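Local coordinates for SusD superfamily protein (Bacteroides fragilis, PDB 3L22), which probably binds carbohydrate at the outer membrane, as SusD itself binds starch, at residues R124-A127 with Y128-L131; A328-L331 with L332-E336; L387-I390 with G391-I394. All coordinates share one frame; numbering follows the deposited sequence.

Contact 1. Residues R124-A127 with Y128-L131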
loop_
_atom_site.group_PDB
_atom_site.type_symbol
_atom_site.label_atom_id
_atom_site.label_comp_id
_atom_site.label_asym_id
_atom_site.label_seq_id
_atom_site.Cartn_x
_atom_site.Cartn_y
_atom_site.Cartn_z
ATOM N N ARG A 124 -4.732 -7.009 10.562
ATOM C CA ARG A 124 -3.420 -7.431 11.073
ATOM C C ARG A 124 -2.486 -7.806 9.929
ATOM O O ARG A 124 -1.318 -7.420 9.933
ATOM C CB ARG A 124 -3.579 -8.589 12.023
ATOM C CG ARG A 124 -2.279 -9.055 12.659
ATOM C CD ARG A 124 -2.586 -9.978 13.839
ATOM N NE ARG A 124 -3.163 -11.236 13.411
ATOM C CZ ARG A 124 -3.680 -12.143 14.251
ATOM N NH1 ARG A 124 -3.675 -11.963 15.586
ATOM N NH2 ARG A 124 -4.129 -13.284 13.759
ATOM N N ALA A 125 -3.028 -8.484 8.921
ATOM C CA ALA A 125 -2.256 -8.913 7.764
ATOM C C ALA A 125 -1.697 -7.707 6.984
ATOM O O ALA A 125 -0.502 -7.672 6.615
ATOM C CB ALA A 125 -3.133 -9.821 6.841
ATOM N N LEU A 126 -2.545 -6.701 6.792
ATOM C CA LEU A 126 -2.131 -5.492 6.116
ATOM C C LEU A 126 -1.018 -4.735 6.880
ATOM O O LEU A 126 -0.033 -4.219 6.274
ATOM C CB LEU A 126 -3.369 -4.598 5.871
ATOM C CG LEU A 126 -3.228 -3.466 4.866
ATOM C CD1 LEU A 126 -2.733 -3.950 3.461
ATOM C CD2 LEU A 126 -4.534 -2.643 4.734
ATOM N N ALA A 127 -1.158 -4.668 8.200
ATOM C CA ALA A 127 -0.172 -3.972 9.015
ATOM C C ALA A 127 1.194 -4.655 8.882
ATOM O O ALA A 127 2.214 -4.004 8.584
ATOM C CB ALA A 127 -0.632 -3.923 10.457
ATOM N N TYR A 128 1.213 -5.982 9.034
ATOM C CA TYR A 128 2.458 -6.742 8.850
ATOM C C TYR A 128 3.017 -6.620 7.434
ATOM O O TYR A 128 4.241 -6.595 7.250
ATOM C CB TYR A 128 2.286 -8.222 9.244
ATOM C CG TYR A 128 2.424 -8.432 10.731
ATOM C CD1 TYR A 128 3.645 -8.194 11.363
ATOM C CD2 TYR A 128 1.338 -8.831 11.527
ATOM C CE1 TYR A 128 3.800 -8.351 12.725
ATOM C CE2 TYR A 128 1.494 -9.006 12.924
ATOM C CZ TYR A 128 2.731 -8.755 13.504
ATOM O OH TYR A 128 2.932 -8.875 14.849
ATOM N N TYR A 129 2.137 -6.560 6.433
ATOM C CA TYR A 129 2.583 -6.441 5.059
ATOM C C TYR A 129 3.399 -5.155 4.826
ATOM O O TYR A 129 4.455 -5.171 4.175
ATOM C CB TYR A 129 1.366 -6.513 4.100
ATOM C CG TYR A 129 1.673 -6.054 2.710
ATOM C CD1 TYR A 129 2.212 -6.931 1.774
ATOM C CD2 TYR A 129 1.416 -4.761 2.316
ATOM C CE1 TYR A 129 2.503 -6.532 0.487
ATOM C CE2 TYR A 129 1.717 -4.330 1.004
ATOM C CZ TYR A 129 2.246 -5.217 0.104
ATOM O OH TYR A 129 2.526 -4.824 -1.192
ATOM N N TYR A 130 2.889 -4.037 5.342
ATOM C CA TYR A 130 3.623 -2.784 5.215
ATOM C C TYR A 130 4.959 -2.783 6.001
ATOM O O TYR A 130 5.969 -2.324 5.469
ATOM C CB TYR A 130 2.727 -1.592 5.549
ATOM C CG TYR A 130 1.689 -1.316 4.464
ATOM C CD1 TYR A 130 2.084 -0.994 3.172
ATOM C CD2 TYR A 130 0.331 -1.337 4.752
ATOM C CE1 TYR A 130 1.155 -0.712 2.181
ATOM C CE2 TYR A 130 -0.612 -1.076 3.779
ATOM C CZ TYR A 130 -0.197 -0.743 2.497
ATOM O OH TYR A 130 -1.111 -0.472 1.521
ATOM N N LEU A 131 4.989 -3.359 7.197
ATOM C CA LEU A 131 6.246 -3.502 7.934
ATOM C C LEU A 131 7.258 -4.355 7.140
ATOM O O LEU A 131 8.455 -4.035 7.085
ATOM C CB LEU A 131 6.013 -4.111 9.311
ATOM C CG LEU A 131 5.175 -3.352 10.351
ATOM C CD1 LEU A 131 5.001 -4.223 11.594
ATOM C CD2 LEU A 131 5.859 -1.976 10.679
#
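Tyr129 N donates to Ala125 O over 2.9 Å, the shortest of four successive i to i+4 backbone bonds that close the last turns of helix 113-131. It is also bent, with an N-H...O angle of 147°, whereas Tyr128 N reaches Arg124 O almost straight, at 175°. Arg124 and Tyr128 then run side by side: Arg124 CG lies 3.8 Å from Tyr128 CE2, and Tyr128 CD2 comes within 3.4 Å of Arg124 O. The same pattern recurs two residues along, where Leu126 CD1 lies 3.6 Å from Tyr130 CE2 and Tyr130 CD2 approaches Leu126 O to 3.3 Å. Leu126 CG, anti to its own nitrogen (chi1 -164°), sends the isobutyl group alongside that ring. One face of the Tyr130 ring is met by Tyr129 CD2, 3.9 Å above its centre. Helix 79-103 packs against Ala127 and Tyr128, helix 200-213 against Leu126 and Tyr129. The stems thus pack along the helix while the polar tips bond outside it: Tyr128 OH bonds Arg151 O, Asn96 holds Arg124 NH1, and Asp178, salt-bridged to NH2, probably balances the buried guanidinium charge.

Contact 2. Residues A328-L331 with L332-E336. With EDO (1,2-ethanediol), chain B.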
loop_
_atom_site.group_PDB
_atom_site.type_symbol
_atom_site.label_atom_id
_atom_site.label_comp_id
_atom_site.label_asym_id
_atom_site.label_seq_id
_atom_site.Cartn_x
_atom_site.Cartn_y
_atom_site.Cartn_z
ATOM N N ALA A 328 -7.694 -1.237 -11.479
ATOM C CA ALA A 328 -6.570 -1.106 -12.399
ATOM C C ALA A 328 -5.348 -1.829 -11.840
ATOM O O ALA A 328 -4.550 -2.364 -12.618
ATOM C CB ALA A 328 -6.233 0.357 -12.715
ATOM N N GLU A 329 -5.177 -1.852 -10.516
ATOM C CA GLU A 329 -4.080 -2.590 -9.918
ATOM C C GLU A 329 -4.231 -4.114 -10.131
ATOM O O GLU A 329 -3.242 -4.819 -10.447
ATOM C CB GLU A 329 -3.908 -2.315 -8.418
ATOM C CG GLU A 329 -2.523 -2.767 -7.925
ATOM C CD GLU A 329 -2.459 -2.977 -6.429
ATOM O OE1 GLU A 329 -3.156 -2.220 -5.673
ATOM O OE2 GLU A 329 -1.721 -3.909 -6.006
ATOM N N THR A 330 -5.448 -4.612 -9.924
ATOM C CA THR A 330 -5.747 -6.027 -10.159
ATOM C C THR A 330 -5.229 -6.416 -11.544
ATOM O O THR A 330 -4.517 -7.396 -11.690
ATOM C CB THR A 330 -7.241 -6.309 -10.107
ATOM O OG1 THR A 330 -7.820 -5.713 -8.928
ATOM C CG2 THR A 330 -7.534 -7.853 -10.196
ATOM N N LEU A 331 -5.564 -5.616 -12.545
ATOM C CA LEU A 331 -5.207 -5.908 -13.942
ATOM C C LEU A 331 -3.697 -5.825 -14.235
ATOM O O LEU A 331 -3.148 -6.710 -14.893
ATOM C CB LEU A 331 -6.006 -4.971 -14.881
ATOM C CG LEU A 331 -7.548 -5.178 -14.883
ATOM C CD1 LEU A 331 -8.257 -4.121 -15.725
ATOM C CD2 LEU A 331 -7.958 -6.575 -15.349
ATOM N N LEU A 332 -3.049 -4.771 -13.762
ATOM C CA LEU A 332 -1.635 -4.615 -13.984
ATOM C C LEU A 332 -0.811 -5.603 -13.163
ATOM O O LEU A 332 0.218 -6.040 -13.631
ATOM C CB LEU A 332 -1.180 -3.166 -13.725
ATOM C CG LEU A 332 -1.623 -2.075 -14.696
ATOM C CD1 LEU A 332 -1.064 -0.711 -14.259
ATOM C CD2 LEU A 332 -1.259 -2.398 -16.164
ATOM N N ASP A 333 -1.250 -5.959 -11.957
ATOM C CA ASP A 333 -0.584 -7.005 -11.171
ATOM C C ASP A 333 -0.694 -8.351 -11.929
ATOM O O ASP A 333 0.305 -9.068 -12.093
ATOM C CB ASP A 333 -1.196 -7.180 -9.757
ATOM C CG ASP A 333 -0.850 -6.018 -8.753
ATOM O OD1 ASP A 333 0.026 -5.212 -9.031
ATOM O OD2 ASP A 333 -1.531 -5.930 -7.678
ATOM N N LEU A 334 -1.916 -8.697 -12.354
ATOM C CA LEU A 334 -2.126 -9.897 -13.189
ATOM C C LEU A 334 -1.280 -9.863 -14.457
ATOM O O LEU A 334 -0.679 -10.863 -14.826
ATOM C CB LEU A 334 -3.612 -10.104 -13.525
ATOM C CG LEU A 334 -4.487 -10.617 -12.377
ATOM C CD1 LEU A 334 -5.995 -10.548 -12.762
ATOM C CD2 LEU A 334 -4.082 -12.038 -11.967
ATOM N N ALA A 335 -1.181 -8.704 -15.104
ATOM C CA ALA A 335 -0.318 -8.584 -16.296
ATOM C C ALA A 335 1.111 -8.976 -15.925
ATOM O O ALA A 335 1.728 -9.740 -16.655
ATOM C CB ALA A 335 -0.342 -7.158 -16.834
ATOM N N GLU A 336 1.628 -8.463 -14.781
ATOM C CA GLU A 336 2.999 -8.778 -14.377
ATOM C C GLU A 336 3.132 -10.277 -14.127
ATOM O O GLU A 336 4.106 -10.890 -14.556
ATOM C CB GLU A 336 3.453 -7.946 -13.163
ATOM C CG GLU A 336 4.826 -8.345 -12.613
ATOM C CD GLU A 336 5.288 -7.451 -11.479
ATOM O OE1 GLU A 336 4.511 -6.535 -11.094
ATOM O OE2 GLU A 336 6.417 -7.681 -10.951
HETATM C C1 EDO B . 1.699 -4.398 -6.054
HETATM O O1 EDO B . 0.801 -3.497 -6.665
HETATM C C2 EDO B . 2.507 -3.763 -4.910
HETATM O O2 EDO B . 3.468 -4.803 -4.545
#
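Leu331, Leu332 and Asp333 sit at the middle of helix 327-339, part of the helical, TPR-related scaffold of the SusD fold. Leu332 N bonds Ala328 O at 3.1 Å, and CB and CG of Leu332 each lie 3.6 Å from that same Ala328 O. Leu331 O in turn accepts from Ala335 N at 2.8 Å, while the Leu331 side chain points off the helix to pack on Leu351 and Val355 of helix 345-359. On the polar flank Asp333 N bonds Glu329 O at 2.7 Å, nearly along the carbonyl axis. The two side chains meet as well. Glu329 CG stands anti to its backbone nitrogen (chi1 -163°) and the chain runs out extended; Asp333 CG, anti to its carbonyl carbon (chi1 -73°), brings OD2 to Glu329. OE2 of Glu329 lies 2.6 Å from OD2 of Asp333, with the carboxylate planes about 80° apart. So short an oxygen pair suggests that one acid holds a proton. Arg209 salt-bridges Glu329 OE2 and Lys385 salt-bridges Asp333 OD1, which would temper the remaining charge. A 1,2-ethanediol, probably from the crystallisation liquor, joins the cluster and also bonds Lys385 and Arg401. The one proton of its O1 has two acceptors near it, the choice not settled: O1 is 2.6 Å from Glu329 OE2 and 3.0 Å from Asp333 OD1.

Contact 3. Residues L387-I390 with G391-I394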
loop_
_atom_site.group_PDB
_atom_site.type_symbol
_atom_site.label_atom_id
_atom_site.label_comp_id
_atom_site.label_asym_id
_atom_site.label_seq_id
_atom_site.Cartn_x
_atom_site.Cartn_y
_atom_site.Cartn_z
ATOM N N LEU A 387 2.791 5.045 -13.776
ATOM C CA LEU A 387 1.915 6.168 -14.142
ATOM C C LEU A 387 0.525 6.019 -13.521
ATOM O O LEU A 387 0.012 6.947 -12.909
ATOM C CB LEU A 387 1.825 6.335 -15.671
ATOM C CG LEU A 387 0.893 7.431 -16.218
ATOM C CD1 LEU A 387 1.308 8.811 -15.675
ATOM C CD2 LEU A 387 0.859 7.451 -17.748
ATOM N N GLU A 388 -0.067 4.852 -13.650
ATOM C CA GLU A 388 -1.367 4.625 -13.032
ATOM C C GLU A 388 -1.363 4.896 -11.517
ATOM O O GLU A 388 -2.339 5.448 -11.039
ATOM C CB GLU A 388 -1.860 3.213 -13.317
ATOM C CG GLU A 388 -3.340 2.925 -12.980
ATOM C CD GLU A 388 -4.348 3.578 -13.918
ATOM O OE1 GLU A 388 -4.066 3.766 -15.135
ATOM O OE2 GLU A 388 -5.446 3.899 -13.416
ATOM N N PHE A 389 -0.294 4.511 -10.793
ATOM C CA PHE A 389 -0.256 4.564 -9.337
ATOM C C PHE A 389 0.686 5.593 -8.734
ATOM O O PHE A 389 1.019 5.547 -7.541
ATOM C CB PHE A 389 -0.074 3.136 -8.783
ATOM C CG PHE A 389 -1.250 2.310 -9.071
ATOM C CD1 PHE A 389 -2.429 2.525 -8.367
ATOM C CD2 PHE A 389 -1.260 1.431 -10.138
ATOM C CE1 PHE A 389 -3.574 1.804 -8.684
ATOM C CE2 PHE A 389 -2.395 0.733 -10.456
ATOM C CZ PHE A 389 -3.553 0.941 -9.740
ATOM N N ILE A 390 1.040 6.594 -9.536
ATOM C CA ILE A 390 1.792 7.723 -9.033
ATOM C C ILE A 390 1.015 8.342 -7.878
ATOM O O ILE A 390 -0.179 8.634 -7.990
ATOM C CB ILE A 390 2.150 8.752 -10.149
ATOM C CG1 ILE A 390 3.159 9.793 -9.619
ATOM C CG2 ILE A 390 0.906 9.449 -10.770
ATOM C CD1 ILE A 390 3.860 10.647 -10.758
ATOM N N GLY A 391 1.700 8.506 -6.747
ATOM C CA GLY A 391 1.068 9.048 -5.542
ATOM C C GLY A 391 0.171 8.120 -4.741
ATOM O O GLY A 391 -0.523 8.587 -3.800
ATOM N N GLU A 392 0.159 6.828 -5.058
ATOM C CA GLU A 392 -0.828 5.909 -4.432
ATOM C C GLU A 392 -0.201 4.759 -3.606
ATOM O O GLU A 392 -0.748 3.681 -3.495
ATOM C CB GLU A 392 -1.836 5.381 -5.477
ATOM C CG GLU A 392 -2.818 6.460 -5.914
ATOM C CD GLU A 392 -3.904 5.968 -6.869
ATOM O OE1 GLU A 392 -4.484 4.862 -6.656
ATOM O OE2 GLU A 392 -4.157 6.693 -7.854
ATOM N N GLY A 393 0.935 5.017 -2.987
ATOM C CA GLY A 393 1.411 4.175 -1.885
ATOM C C GLY A 393 2.002 2.865 -2.353
ATOM O O GLY A 393 2.037 1.921 -1.586
ATOM N N ILE A 394 2.503 2.835 -3.594
ATOM C CA ILE A 394 2.861 1.586 -4.259
ATOM C C ILE A 394 4.283 1.560 -4.791
ATOM O O ILE A 394 4.943 0.509 -4.704
ATOM C CB ILE A 394 1.852 1.254 -5.417
ATOM C CG1 ILE A 394 0.541 0.691 -4.848
ATOM C CG2 ILE A 394 2.410 0.249 -6.392
ATOM C CD1 ILE A 394 -0.657 0.661 -5.900
HETATM O O HOH W 1 2.851 4.821 -5.760
#
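Backbone bonds come first: Glu392 N donates to Phe389 O at 2.9 Å, closing a type II beta turn from Phe389 to Glu392. The donor stands above the carbonyl plane and the bond is bent, at 144°. A water also holds Phe389 O, donating to it at 2.7 Å and accepting from Ile394 N at 3.0 Å, so that one carbonyl ties two points of the following loop. Gly391 takes the third place of the turn with phi +77°, a value that suits glycine. In the apolar part Ile394 CD1 lies 3.6 Å from both CG and CD1 of Phe389, approaching the ring obliquely. Polar and aromatic groups meet at the ring edge, where Glu392 OE1 lies 3.6 Å from Phe389 CD1 and near the ring plane, with the carboxylate turned steeply to it. Outside partners probably balance the acids: Arg298, Arg358 and Arg326 salt-bridge Glu388; Arg326 and Lys311 salt-bridge Glu392, whose OE2 also bonds Tyr240 OH. Ile394 is the N-cap residue of helix 395-401. The whole is a short interhelical loop between helix 374-388 and helix 395-401, built on a type II turn with glycine in its third position.

Contacts 2 and 3 touch, with centres 13 Å apart: Phe389 CZ packs on Glu329 N at 3.3 Å, and Ile394 CD1 on Glu329 OE1 at 3.8 Å, so the loop packs on Glu329 at the start of helix 327-339. Contact 1 touches neither: its centre is 21 Å from contact 2 and 19 Å from contact 3, the nearest atoms about 6 and 5 Å apart. Arg209 bridges the gap between contacts 1 and 2, with a salt bridge to Glu329 and a weak hydrogen bond to Tyr129 OH. The ethanediol, whose O2 bonds Tyr129 OH weakly, lies about 4 Å from the Ile394 side chain and may mark a pocket. A bound zinc ion is about 7 Å from the Arg124 side chain.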